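Local coordinates for PKS_KS domain-containing protein (Photorhabdus luminescens subsp. laumondii, PDB 6SMO) that probably condenses acyl units as a 3-oxoacyl-[acyl-carrier-protein] synthase of the thiolase-like superfamily, and holds a long poly-oxo aldehyde in a pocket, at residues E285-A290 with A319-S324; I377-L382 with S433-R438; V326-A331 with Y390-I395; A346-L351 with C404-I409; A180-S185 with M202-Y207. All coordinates share one frame; numbering follows the deposited sequence.

Contact 1: E285-A290 with A319-S324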
# COMPACT_ATOMS: atom_id res chain seq x y z
N GLU B 285 10.89 -18.61 -13.75
CA GLU B 285 11.39 -18.60 -12.35
C GLU B 285 11.40 -17.15 -11.84
O GLU B 285 12.02 -16.30 -12.52
CB GLU B 285 12.79 -19.21 -12.29
CG GLU B 285 13.32 -19.41 -10.88
CD GLU B 285 14.81 -19.68 -10.79
OE1 GLU B 285 15.37 -20.27 -11.74
OE2 GLU B 285 15.42 -19.29 -9.77
N LEU B 286 10.74 -16.89 -10.71
CA LEU B 286 10.79 -15.60 -9.98
C LEU B 286 12.01 -15.64 -9.05
O LEU B 286 11.88 -16.17 -7.93
CB LEU B 286 9.48 -15.39 -9.22
CG LEU B 286 9.08 -13.93 -8.97
CD1 LEU B 286 7.57 -13.81 -8.80
CD2 LEU B 286 9.80 -13.37 -7.75
N ALA B 287 13.15 -15.11 -9.51
CA ALA B 287 14.50 -15.35 -8.95
C ALA B 287 14.75 -14.48 -7.71
O ALA B 287 15.22 -15.03 -6.70
CB ALA B 287 15.55 -15.11 -10.01
N GLY B 288 14.47 -13.17 -7.80
CA GLY B 288 14.77 -12.20 -6.73
C GLY B 288 13.79 -11.04 -6.68
O GLY B 288 13.07 -10.82 -7.67
N TYR B 289 13.78 -10.33 -5.55
CA TYR B 289 12.93 -9.15 -5.27
C TYR B 289 13.70 -8.16 -4.39
O TYR B 289 14.50 -8.60 -3.53
CB TYR B 289 11.62 -9.59 -4.59
CG TYR B 289 10.84 -8.47 -3.95
CD1 TYR B 289 10.10 -7.58 -4.71
CD2 TYR B 289 10.83 -8.30 -2.57
CE1 TYR B 289 9.37 -6.56 -4.13
CE2 TYR B 289 10.10 -7.28 -1.97
CZ TYR B 289 9.37 -6.40 -2.76
OH TYR B 289 8.66 -5.39 -2.18
N ALA B 290 13.46 -6.86 -4.59
CA ALA B 290 14.01 -5.75 -3.78
C ALA B 290 13.07 -4.55 -3.87
O ALA B 290 12.37 -4.41 -4.89
CB ALA B 290 15.40 -5.41 -4.25
N ALA B 319 18.69 -12.27 -6.20
CA ALA B 319 18.52 -13.39 -7.16
C ALA B 319 19.85 -14.14 -7.35
O ALA B 319 19.80 -15.27 -7.87
CB ALA B 319 18.01 -12.85 -8.48
N GLN B 320 20.97 -13.52 -6.96
CA GLN B 320 22.36 -14.05 -7.13
C GLN B 320 22.65 -14.24 -8.62
O GLN B 320 23.22 -15.29 -8.99
CB GLN B 320 22.54 -15.36 -6.34
CG GLN B 320 22.36 -15.20 -4.84
CD GLN B 320 22.47 -16.51 -4.10
OE1 GLN B 320 21.65 -16.83 -3.24
NE2 GLN B 320 23.49 -17.28 -4.42
N ILE B 321 22.26 -13.26 -9.44
CA ILE B 321 22.44 -13.25 -10.92
C ILE B 321 23.23 -11.99 -11.31
O ILE B 321 22.96 -10.92 -10.73
CB ILE B 321 21.07 -13.33 -11.64
CG1 ILE B 321 20.38 -14.67 -11.38
CG2 ILE B 321 21.22 -13.05 -13.13
CD1 ILE B 321 18.91 -14.69 -11.74
N SER B 322 24.16 -12.13 -12.26
CA SER B 322 25.02 -11.03 -12.78
C SER B 322 24.20 -10.12 -13.68
O SER B 322 23.36 -10.60 -14.43
CB SER B 322 26.23 -11.59 -13.50
OG SER B 322 27.10 -10.55 -13.92
N PRO B 323 24.42 -8.78 -13.65
CA PRO B 323 23.71 -7.86 -14.55
C PRO B 323 23.98 -8.11 -16.04
O PRO B 323 23.17 -7.67 -16.85
CB PRO B 323 24.25 -6.47 -14.16
CG PRO B 323 24.84 -6.65 -12.78
CD PRO B 323 25.34 -8.08 -12.74
N SER B 324 25.09 -8.78 -16.38
CA SER B 324 25.55 -9.06 -17.76
C SER B 324 24.57 -9.97 -18.50
O SER B 324 24.51 -9.89 -19.75
CB SER B 324 26.94 -9.65 -17.75
OG SER B 324 27.85 -8.78 -17.08
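Ala287 and Gly288 on strand 284-293 meet Ala319 and Ile321, where the chain leaves helix 306-319 on its way to strand 326-330. The packing is apolar and made by small groups. Ala287 CB points toward the loop and lies 3.7 Å from Ala319 CB; on the same methyl, Ile321 CD1 closes in at 3.8 Å. The isoleucine reaches that far because CG1 stands beside its own backbone N, anti to the carbonyl carbon (chi1 -66°), and CD1 then continues in an extended line. Ile321 also touches Arg438 of the adjoining strand 431-438.

Backbone contact adds to this. Gly288 has no side chain, and its CA comes within 4.0 Å of the CA of Ala319, while Gly288 N is 3.6 Å from Ala319 CB. Ala287 and Gly288 both face Val436 across the sheet, a classic beta bulge at the point where the helix end packs. The helix itself closes in a Schellman motif: Gln320 takes a positive phi of 61°, and Ile321 N reaches back to Leu316 O.

Polar links lie just beside the packed atoms. Asp318 OD2, one residue before the loop segment, accepts from Tyr289 N, and the same oxygen forms a salt bridge with Arg206. With methyl groups and a glycine backbone as the touching surfaces, the contact between the segments is nonpolar and rests on close fit, while a nearby directional link is the bond from Tyr289 N to Asp318.

Contact 2: I377-L382 with S433-R438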
# COMPACT_ATOMS: atom_id res chain seq x y z
N ILE B 377 -0.51 -7.29 -14.09
CA ILE B 377 -0.90 -7.50 -15.52
C ILE B 377 0.37 -7.57 -16.37
O ILE B 377 0.45 -8.46 -17.25
CB ILE B 377 -1.88 -6.41 -16.01
CG1 ILE B 377 -3.20 -6.44 -15.25
CG2 ILE B 377 -2.10 -6.51 -17.51
CD1 ILE B 377 -3.98 -5.15 -15.31
N GLU B 378 1.33 -6.67 -16.12
CA GLU B 378 2.65 -6.64 -16.81
C GLU B 378 3.49 -7.86 -16.40
O GLU B 378 4.26 -8.34 -17.25
CB GLU B 378 3.40 -5.34 -16.48
CG GLU B 378 2.85 -4.12 -17.19
CD GLU B 378 3.31 -2.79 -16.61
OE1 GLU B 378 4.51 -2.68 -16.26
OE2 GLU B 378 2.48 -1.87 -16.52
N SER B 379 3.34 -8.32 -15.15
CA SER B 379 4.00 -9.54 -14.61
C SER B 379 3.44 -10.80 -15.30
O SER B 379 4.23 -11.73 -15.54
CB SER B 379 3.88 -9.63 -13.11
OG SER B 379 4.82 -8.79 -12.47
N VAL B 380 2.14 -10.82 -15.59
CA VAL B 380 1.47 -11.91 -16.37
C VAL B 380 2.01 -11.88 -17.80
O VAL B 380 2.37 -12.95 -18.32
CB VAL B 380 -0.07 -11.79 -16.33
CG1 VAL B 380 -0.74 -12.67 -17.38
CG2 VAL B 380 -0.63 -12.09 -14.95
N ALA B 381 2.06 -10.69 -18.41
CA ALA B 381 2.57 -10.44 -19.78
C ALA B 381 4.05 -10.85 -19.86
O ALA B 381 4.44 -11.46 -20.88
CB ALA B 381 2.39 -8.99 -20.15
N LEU B 382 4.83 -10.52 -18.83
CA LEU B 382 6.28 -10.84 -18.72
C LEU B 382 6.49 -12.36 -18.75
O LEU B 382 7.42 -12.81 -19.45
CB LEU B 382 6.83 -10.22 -17.43
CG LEU B 382 8.27 -10.59 -17.07
CD1 LEU B 382 9.22 -10.31 -18.22
CD2 LEU B 382 8.72 -9.84 -15.82
N SER B 433 10.13 -0.69 -6.73
CA SER B 433 10.07 -2.16 -6.56
C SER B 433 10.52 -2.85 -7.86
O SER B 433 10.03 -2.45 -8.93
CB SER B 433 8.70 -2.61 -6.14
OG SER B 433 8.42 -2.19 -4.81
N VAL B 434 11.41 -3.83 -7.74
CA VAL B 434 11.99 -4.61 -8.87
C VAL B 434 11.91 -6.10 -8.53
O VAL B 434 12.24 -6.46 -7.38
CB VAL B 434 13.44 -4.18 -9.16
CG1 VAL B 434 14.06 -4.97 -10.30
CG2 VAL B 434 13.54 -2.69 -9.45
N ILE B 435 11.49 -6.93 -9.49
CA ILE B 435 11.59 -8.42 -9.43
C ILE B 435 12.42 -8.89 -10.62
O ILE B 435 12.29 -8.30 -11.71
CB ILE B 435 10.20 -9.10 -9.39
CG1 ILE B 435 9.29 -8.65 -10.53
CG2 ILE B 435 9.54 -8.90 -8.04
CD1 ILE B 435 8.16 -9.60 -10.83
N VAL B 436 13.27 -9.90 -10.41
CA VAL B 436 14.12 -10.53 -11.46
C VAL B 436 13.48 -11.87 -11.84
O VAL B 436 13.44 -12.77 -10.98
CB VAL B 436 15.57 -10.72 -10.98
CG1 VAL B 436 16.44 -11.37 -12.05
CG2 VAL B 436 16.18 -9.40 -10.53
N MET B 437 12.98 -11.98 -13.08
CA MET B 437 12.42 -13.24 -13.64
C MET B 437 13.45 -13.88 -14.57
O MET B 437 14.31 -13.15 -15.11
CB MET B 437 11.12 -12.97 -14.41
CG MET B 437 9.96 -12.61 -13.50
SD MET B 437 8.36 -13.00 -14.23
CE MET B 437 7.28 -12.68 -12.85
N ARG B 438 13.36 -15.20 -14.75
CA ARG B 438 14.39 -16.04 -15.41
C ARG B 438 13.70 -17.21 -16.13
O ARG B 438 12.68 -17.71 -15.61
CB ARG B 438 15.38 -16.53 -14.36
CG ARG B 438 16.64 -17.18 -14.91
CD ARG B 438 17.55 -17.63 -13.79
NE ARG B 438 18.77 -18.26 -14.26
CZ ARG B 438 19.72 -18.76 -13.48
NH1 ARG B 438 19.60 -18.71 -12.16
NH2 ARG B 438 20.80 -19.31 -14.01
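Helix 372-388, bearing Ser379 and Leu382, runs almost alongside strand 431-438, with its Ile435 and Met437: the axes of the two short segments come within 11.0 Å at an angle of 20°. The gap is filled from both sides by side chains. Leu382 has CG anti to the backbone N (chi1 173°), which sends its branch toward the strand, where CD2 lies 3.6 Å from Met437 SD and 3.8 Å from Met437 CG. The methionine, extended beyond CG, passes the leucine at a slant, so that SD also approaches Leu382 CG and the terminal CE ends 4.2 Å from Ser379 O. This is the layered alpha/beta build of the thiolase fold, with helix 372-388 as one of the buried central helices. Helix 193-206, the other, touches both sides of the contact, Leu195 packing on Ser379 and on Ile435. One turn before Leu382, Ser379 OG faces Ile435 CD1 at 3.8 Å. That hydroxyl is hydrogen-bonded to Asn375 O within its own helix, and its polar need is thereby met beside the methyl. Beyond the methionine-leucine pair, Leu382 also rests on Ala421 and Lys423 of strand 420-427.

Contact 3: V326-A331 with Y390-I395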
# COMPACT_ATOMS: atom_id res chain seq x y z
N VAL B 326 21.27 -9.93 -18.10
CA VAL B 326 20.00 -9.16 -18.29
C VAL B 326 19.95 -8.66 -19.74
O VAL B 326 20.78 -7.79 -20.08
CB VAL B 326 19.87 -8.00 -17.29
CG1 VAL B 326 18.60 -7.19 -17.51
CG2 VAL B 326 19.95 -8.48 -15.85
N ASN B 327 19.02 -9.18 -20.55
CA ASN B 327 18.86 -8.83 -21.99
C ASN B 327 17.40 -8.46 -22.30
O ASN B 327 17.05 -8.47 -23.49
CB ASN B 327 19.37 -9.96 -22.89
CG ASN B 327 18.51 -11.20 -22.86
OD1 ASN B 327 17.81 -11.47 -21.88
ND2 ASN B 327 18.55 -11.98 -23.93
N TYR B 328 16.60 -8.13 -21.29
CA TYR B 328 15.21 -7.62 -21.45
C TYR B 328 14.72 -6.99 -20.14
O TYR B 328 15.00 -7.53 -19.06
CB TYR B 328 14.26 -8.73 -21.90
CG TYR B 328 12.81 -8.33 -21.88
CD1 TYR B 328 12.32 -7.38 -22.77
CD2 TYR B 328 11.93 -8.86 -20.95
CE1 TYR B 328 11.00 -6.98 -22.74
CE2 TYR B 328 10.60 -8.47 -20.92
CZ TYR B 328 10.13 -7.53 -21.81
OH TYR B 328 8.82 -7.15 -21.78
N ILE B 329 13.99 -5.87 -20.26
CA ILE B 329 13.43 -5.09 -19.11
C ILE B 329 11.97 -4.74 -19.42
O ILE B 329 11.73 -4.07 -20.45
CB ILE B 329 14.28 -3.83 -18.84
CG1 ILE B 329 15.73 -4.17 -18.49
CG2 ILE B 329 13.64 -2.96 -17.76
CD1 ILE B 329 16.70 -3.04 -18.72
N SER B 330 11.03 -5.18 -18.57
CA SER B 330 9.60 -4.77 -18.58
C SER B 330 9.43 -3.54 -17.68
O SER B 330 9.07 -3.70 -16.50
CB SER B 330 8.71 -5.90 -18.13
OG SER B 330 7.36 -5.47 -18.05
N ALA B 331 9.70 -2.34 -18.22
CA ALA B 331 9.72 -1.07 -17.47
C ALA B 331 8.29 -0.68 -17.06
O ALA B 331 7.33 -1.15 -17.70
CB ALA B 331 10.36 0.02 -18.29
N TYR B 390 9.02 -14.07 -27.12
CA TYR B 390 8.54 -12.90 -27.89
C TYR B 390 8.50 -11.68 -26.97
O TYR B 390 8.30 -11.85 -25.75
CB TYR B 390 7.17 -13.18 -28.51
CG TYR B 390 6.69 -12.12 -29.48
CD1 TYR B 390 7.01 -12.20 -30.83
CD2 TYR B 390 5.93 -11.04 -29.06
CE1 TYR B 390 6.58 -11.24 -31.73
CE2 TYR B 390 5.50 -10.07 -29.94
CZ TYR B 390 5.82 -10.17 -31.28
OH TYR B 390 5.39 -9.22 -32.16
N VAL B 391 8.70 -10.49 -27.54
CA VAL B 391 8.69 -9.19 -26.81
C VAL B 391 7.64 -8.27 -27.45
O VAL B 391 7.79 -7.97 -28.65
CB VAL B 391 10.10 -8.54 -26.81
CG1 VAL B 391 10.08 -7.16 -26.18
CG2 VAL B 391 11.12 -9.43 -26.12
N HIS B 392 6.63 -7.87 -26.68
CA HIS B 392 5.54 -6.96 -27.13
C HIS B 392 6.12 -5.55 -27.31
O HIS B 392 7.04 -5.17 -26.58
CB HIS B 392 4.33 -7.00 -26.18
CG HIS B 392 4.54 -6.34 -24.86
ND1 HIS B 392 4.67 -4.97 -24.73
CD2 HIS B 392 4.61 -6.85 -23.61
CE1 HIS B 392 4.83 -4.66 -23.45
NE2 HIS B 392 4.80 -5.80 -22.75
N PRO B 393 5.61 -4.75 -28.27
CA PRO B 393 6.14 -3.41 -28.52
C PRO B 393 5.52 -2.33 -27.63
O PRO B 393 4.47 -2.57 -27.06
CB PRO B 393 5.73 -3.18 -29.98
CG PRO B 393 4.40 -3.90 -30.11
CD PRO B 393 4.51 -5.10 -29.19
N THR B 394 6.19 -1.18 -27.53
CA THR B 394 5.65 0.09 -26.97
C THR B 394 4.99 0.86 -28.12
O THR B 394 5.73 1.48 -28.91
CB THR B 394 6.74 0.92 -26.28
OG1 THR B 394 7.52 0.05 -25.46
CG2 THR B 394 6.19 2.05 -25.45
N ILE B 395 3.65 0.81 -28.22
CA ILE B 395 2.89 1.43 -29.34
C ILE B 395 2.75 2.94 -29.10
O ILE B 395 3.10 3.40 -28.00
CB ILE B 395 1.52 0.75 -29.54
CG1 ILE B 395 0.56 0.97 -28.36
CG2 ILE B 395 1.69 -0.73 -29.85
CD1 ILE B 395 -0.90 0.81 -28.72
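Tyr328 meets Val391 and His392 where strand 326-330, near one edge of the C-terminal sheet of the thiolase fold, faces the short strand 390-391 and the loop after it. From CA the bond to CB points toward segment 390-395, and CG is anti to the backbone N (chi1 171°), which carries the ring outward from the sheet. CD1 is the first ring atom to touch, 4.1 Å from both Val391 CG1 and Val391 CG2. One atom further, CE1 closes to 3.6 Å from Val391 CG1, the tyrosine and valine side chains running antiparallel alongside one another. On the other flank, CE2 packs on Leu382 CD1 of helix 372-388. One ring face carries Ser330 N, 4.0 Å above the plane and displaced toward the rim. The buried hydroxyl at the tip is hydrogen-bonded to Asn361 ND2, with a weak second bond to Glu385 OE1. Since His392 O also bonds Asn361 ND2, that one amide joins the two segments. The His392 ring lies close by without bonding to the tyrosine hydroxyl, NE2 being 4.4 Å from Tyr328 OH; its ND1 is turned the other way, giving a nearly straight but weak hydrogen bond, 3.4 Å, to Pro393 O.

Contact 4: A346-L351 with C404-I409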
# COMPACT_ATOMS: atom_id res chain seq x y z
N ALA B 346 18.09 5.35 -14.85
CA ALA B 346 18.28 4.28 -13.84
C ALA B 346 18.94 3.06 -14.50
O ALA B 346 19.92 2.54 -13.93
CB ALA B 346 16.96 3.91 -13.20
N ILE B 347 18.43 2.63 -15.66
CA ILE B 347 18.96 1.49 -16.46
C ILE B 347 20.36 1.84 -16.97
O ILE B 347 21.23 0.94 -16.97
CB ILE B 347 18.00 1.13 -17.62
CG1 ILE B 347 16.65 0.61 -17.09
CG2 ILE B 347 18.63 0.13 -18.58
CD1 ILE B 347 15.52 0.71 -18.08
N LYS B 348 20.58 3.10 -17.36
CA LYS B 348 21.88 3.63 -17.85
C LYS B 348 22.93 3.57 -16.73
O LYS B 348 24.12 3.39 -17.07
CB LYS B 348 21.74 5.07 -18.35
CG LYS B 348 21.30 5.22 -19.80
CD LYS B 348 21.26 6.66 -20.26
CE LYS B 348 21.13 6.80 -21.76
NZ LYS B 348 21.31 8.21 -22.19
N PHE B 349 22.53 3.73 -15.47
CA PHE B 349 23.44 3.78 -14.30
C PHE B 349 23.93 2.37 -13.94
O PHE B 349 25.14 2.21 -13.67
CB PHE B 349 22.77 4.45 -13.10
CG PHE B 349 23.74 4.89 -12.03
CD1 PHE B 349 24.46 6.06 -12.16
CD2 PHE B 349 23.95 4.11 -10.90
CE1 PHE B 349 25.35 6.47 -11.19
CE2 PHE B 349 24.85 4.51 -9.92
CZ PHE B 349 25.55 5.69 -10.07
N VAL B 350 23.03 1.38 -13.94
CA VAL B 350 23.32 -0.03 -13.54
C VAL B 350 24.13 -0.70 -14.66
O VAL B 350 25.28 -1.10 -14.39
CB VAL B 350 22.03 -0.82 -13.22
CG1 VAL B 350 22.33 -2.27 -12.87
CG2 VAL B 350 21.23 -0.16 -12.10
N LEU B 351 23.55 -0.83 -15.85
CA LEU B 351 24.15 -1.55 -17.00
C LEU B 351 25.32 -0.75 -17.57
O LEU B 351 26.38 -1.36 -17.83
CB LEU B 351 23.08 -1.80 -18.08
CG LEU B 351 22.18 -3.03 -17.88
CD1 LEU B 351 22.99 -4.32 -17.92
CD2 LEU B 351 21.39 -2.93 -16.58
N CYS B 404 15.46 10.21 -23.53
CA CYS B 404 15.11 8.77 -23.61
C CYS B 404 15.61 8.21 -24.95
O CYS B 404 14.85 8.27 -25.94
CB CYS B 404 13.60 8.56 -23.49
SG CYS B 404 12.91 9.17 -21.92
N ASP B 405 16.84 7.68 -24.97
CA ASP B 405 17.55 7.25 -26.21
C ASP B 405 17.99 5.78 -26.09
O ASP B 405 19.07 5.45 -26.63
CB ASP B 405 18.73 8.18 -26.51
CG ASP B 405 19.80 8.22 -25.43
OD1 ASP B 405 19.45 7.98 -24.26
OD2 ASP B 405 20.97 8.47 -25.78
N LEU B 406 17.20 4.94 -25.43
CA LEU B 406 17.39 3.46 -25.37
C LEU B 406 16.46 2.80 -26.38
O LEU B 406 15.62 3.51 -26.97
CB LEU B 406 17.11 2.96 -23.95
CG LEU B 406 18.04 3.49 -22.85
CD1 LEU B 406 17.45 3.25 -21.47
CD2 LEU B 406 19.42 2.85 -22.96
N ASP B 407 16.60 1.48 -26.58
CA ASP B 407 15.72 0.66 -27.46
C ASP B 407 14.41 0.41 -26.72
O ASP B 407 14.44 -0.32 -25.70
CB ASP B 407 16.42 -0.64 -27.87
CG ASP B 407 15.63 -1.50 -28.84
OD1 ASP B 407 14.51 -1.10 -29.22
OD2 ASP B 407 16.14 -2.58 -29.21
N TYR B 408 13.30 0.97 -27.21
CA TYR B 408 11.95 0.90 -26.57
C TYR B 408 11.00 0.04 -27.40
O TYR B 408 9.80 -0.03 -27.05
CB TYR B 408 11.39 2.30 -26.34
CG TYR B 408 12.24 3.16 -25.44
CD1 TYR B 408 12.50 2.78 -24.13
CD2 TYR B 408 12.80 4.34 -25.89
CE1 TYR B 408 13.29 3.55 -23.29
CE2 TYR B 408 13.59 5.13 -25.06
CZ TYR B 408 13.84 4.73 -23.76
OH TYR B 408 14.61 5.50 -22.94
N ILE B 409 11.50 -0.62 -28.46
CA ILE B 409 10.73 -1.58 -29.31
C ILE B 409 9.47 -0.88 -29.81
O ILE B 409 8.35 -1.27 -29.46
CB ILE B 409 10.40 -2.86 -28.52
CG1 ILE B 409 11.58 -3.34 -27.66
CG2 ILE B 409 9.91 -3.97 -29.44
CD1 ILE B 409 11.15 -3.92 -26.33
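Lys348 and Asp405 meet with their side chains roughly perpendicular, the lysine rising off helix 337-350 and the aspartate reaching over from the loop between strands 390-391 and 414-415. Beyond CG the lysine is fully extended, which brings NZ to 2.8 Å from Asp405 OD1 in a salt bridge. OD1 receives the ammonium on its syn lone pair, on the side of the second oxygen, yet the pairing is one-sided: Asp405 OD2 stays 3.6 Å from NZ. A chi1 of 61° places the Asp405 carboxylate between its backbone N and carbonyl carbon, which brings the end of the side chain near the helix although CB itself is not directed there. Beneath this bridge the CB of Leu406 is directed toward the helix and the residue divides its two methyls, CD1 lying 4.4 Å from Ile347 CG2 and CD2 equally far from Lys348 CG. Both Leu406 and Ile347 also lean on Ile360. Further on, Asp407 OD1 accepts from Ile409 N (3.1 Å) in an Asx turn, while Tyr408 OH bonds Ser344 OG of the helix. A partly exposed ion pair above a buried aliphatic layer thus fastens the loop to an outer-layer helix of the thiolase fold, beside the edge strand 360-361.

Contact 5: A180-S185 with M202-Y207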
# COMPACT_ATOMS: atom_id res chain seq x y z
N ALA B 180 -7.34 -21.50 1.40
CA ALA B 180 -5.99 -21.04 1.77
C ALA B 180 -5.94 -20.77 3.28
O ALA B 180 -6.67 -19.86 3.73
CB ALA B 180 -5.62 -19.81 0.98
N SER B 181 -5.13 -21.53 4.02
CA SER B 181 -4.99 -21.44 5.50
C SER B 181 -3.68 -20.76 5.90
O SER B 181 -3.59 -20.33 7.07
CB SER B 181 -5.11 -22.80 6.14
OG SER B 181 -6.29 -23.46 5.70
N MET B 182 -2.70 -20.67 4.99
CA MET B 182 -1.42 -19.93 5.19
C MET B 182 -1.69 -18.43 5.08
O MET B 182 -2.77 -18.06 4.57
CB MET B 182 -0.38 -20.36 4.15
CG MET B 182 0.98 -19.70 4.28
SD MET B 182 1.72 -19.88 5.92
CE MET B 182 2.87 -18.50 5.92
N SER B 183 -0.76 -17.60 5.58
CA SER B 183 -0.80 -16.11 5.57
C SER B 183 -1.63 -15.57 4.40
O SER B 183 -1.27 -15.84 3.24
CB SER B 183 0.60 -15.54 5.53
OG SER B 183 0.57 -14.14 5.31
N VAL B 184 -2.69 -14.82 4.71
CA VAL B 184 -3.48 -13.99 3.74
C VAL B 184 -3.19 -12.52 4.06
O VAL B 184 -3.45 -12.10 5.20
CB VAL B 184 -4.99 -14.31 3.82
CG1 VAL B 184 -5.81 -13.39 2.92
CG2 VAL B 184 -5.27 -15.76 3.48
N SER B 185 -2.66 -11.77 3.08
CA SER B 185 -2.20 -10.37 3.25
C SER B 185 -2.76 -9.48 2.13
O SER B 185 -3.09 -10.01 1.05
CB SER B 185 -0.69 -10.30 3.30
OG SER B 185 -0.12 -10.77 2.08
N MET B 202 6.99 -14.61 -2.76
CA MET B 202 8.30 -15.24 -3.08
C MET B 202 9.02 -15.62 -1.78
O MET B 202 9.60 -16.72 -1.72
CB MET B 202 9.18 -14.28 -3.89
CG MET B 202 10.46 -14.92 -4.42
SD MET B 202 11.73 -13.70 -4.82
CE MET B 202 12.24 -13.21 -3.17
N GLU B 203 8.99 -14.73 -0.78
CA GLU B 203 9.66 -14.91 0.54
C GLU B 203 9.03 -16.09 1.29
O GLU B 203 9.79 -16.90 1.85
CB GLU B 203 9.59 -13.62 1.36
CG GLU B 203 10.53 -12.54 0.86
CD GLU B 203 10.28 -11.15 1.42
OE1 GLU B 203 10.71 -10.17 0.79
OE2 GLU B 203 9.65 -11.05 2.50
N HIS B 204 7.69 -16.19 1.29
CA HIS B 204 6.92 -17.29 1.93
C HIS B 204 7.38 -18.64 1.38
O HIS B 204 7.62 -19.55 2.20
CB HIS B 204 5.41 -17.09 1.73
CG HIS B 204 4.79 -16.15 2.71
ND1 HIS B 204 4.16 -14.99 2.32
CD2 HIS B 204 4.69 -16.20 4.06
CE1 HIS B 204 3.70 -14.36 3.39
NE2 HIS B 204 4.02 -15.08 4.46
N ILE B 205 7.51 -18.76 0.06
CA ILE B 205 7.87 -20.03 -0.64
C ILE B 205 9.36 -20.32 -0.40
O ILE B 205 9.68 -21.48 -0.06
CB ILE B 205 7.54 -19.96 -2.15
CG1 ILE B 205 6.04 -19.73 -2.39
CG2 ILE B 205 8.03 -21.20 -2.88
CD1 ILE B 205 5.71 -19.22 -3.78
N ARG B 206 10.22 -19.31 -0.57
CA ARG B 206 11.70 -19.45 -0.53
C ARG B 206 12.16 -19.89 0.86
O ARG B 206 13.03 -20.78 0.94
CB ARG B 206 12.39 -18.15 -0.94
CG ARG B 206 13.91 -18.22 -0.88
CD ARG B 206 14.60 -17.34 -1.91
NE ARG B 206 14.70 -15.95 -1.48
CZ ARG B 206 15.10 -14.94 -2.25
NH1 ARG B 206 15.15 -13.72 -1.76
NH2 ARG B 206 15.44 -15.15 -3.51
N TYR B 207 11.60 -19.29 1.92
CA TYR B 207 12.03 -19.50 3.33
C TYR B 207 11.20 -20.61 4.00
O TYR B 207 11.39 -20.85 5.21
CB TYR B 207 11.98 -18.17 4.09
CG TYR B 207 12.94 -17.13 3.57
CD1 TYR B 207 14.29 -17.40 3.45
CD2 TYR B 207 12.49 -15.87 3.18
CE1 TYR B 207 15.18 -16.45 2.96
CE2 TYR B 207 13.37 -14.92 2.69
CZ TYR B 207 14.71 -15.20 2.58
OH TYR B 207 15.58 -14.26 2.10
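Met182 and Ser183 pack on the imidazole of His204 in the N-terminal half of the thiolase fold, where the chain enters the short, weakly bonded strand 184-185, outermost in the sheet of this chain, and helix 193-206, which begins just after the pocket residue Cys191, comes to its end. The contacts within the chain are van der Waals in kind. Met182 CE lies 3.5 Å from His204 CD2 and 3.9 Å from His204 NE2, the two side chains running obliquely to each other. Ser183 comes to the neighbouring part of the same ring: its CB is 3.6 Å from His204 NE2, and its OG 3.7 Å from His204 CE1. With CG beside the backbone N of its own residue (chi1 -82°), the imidazole reaches out from the helix toward the 180-185 segment.

The polar ends are satisfied across the subunit interface. Tyr168 OH of the neighbouring chain, a Ketoacyl_synth_N domain-containing protein, hydrogen-bonds both Ser183 OG and His204 NE2, and Asp249 of that chain is a further partner of Ser183 OG. Tyr250 of the same neighbour packs on Met182. Serine and histidine, side by side but not bonded to each other, therefore share one hydroxyl of the partner subunit.

Within segment 180-185, Met182, bent at chi2 (54°), brings its SD back to accept a weak hydrogen bond, 3.4 Å, from Ser183 N.

Contact 5, first along the chain, belongs to the N-terminal half of the thiolase fold and faces the partner subunit; contacts 1 to 4 lie in the C-terminal half. Contacts 1 and 2, centres 12 Å apart, share the paired strands 284-293 and 431-438, and Met202 and Arg206 of contact 5 reach strand 284-293 from the other half. Contacts 2, 3 and 4 interleave in sequence and step outward: helix 372-388 leads directly into strand 390-391, and Thr394 of contact 3 bonds Tyr408 and Ile409 of contact 4. Contacts 4 and 5 are the farthest apart, about 34 Å between centres, so the series spans the layers of the fold from outer helix to subunit interface.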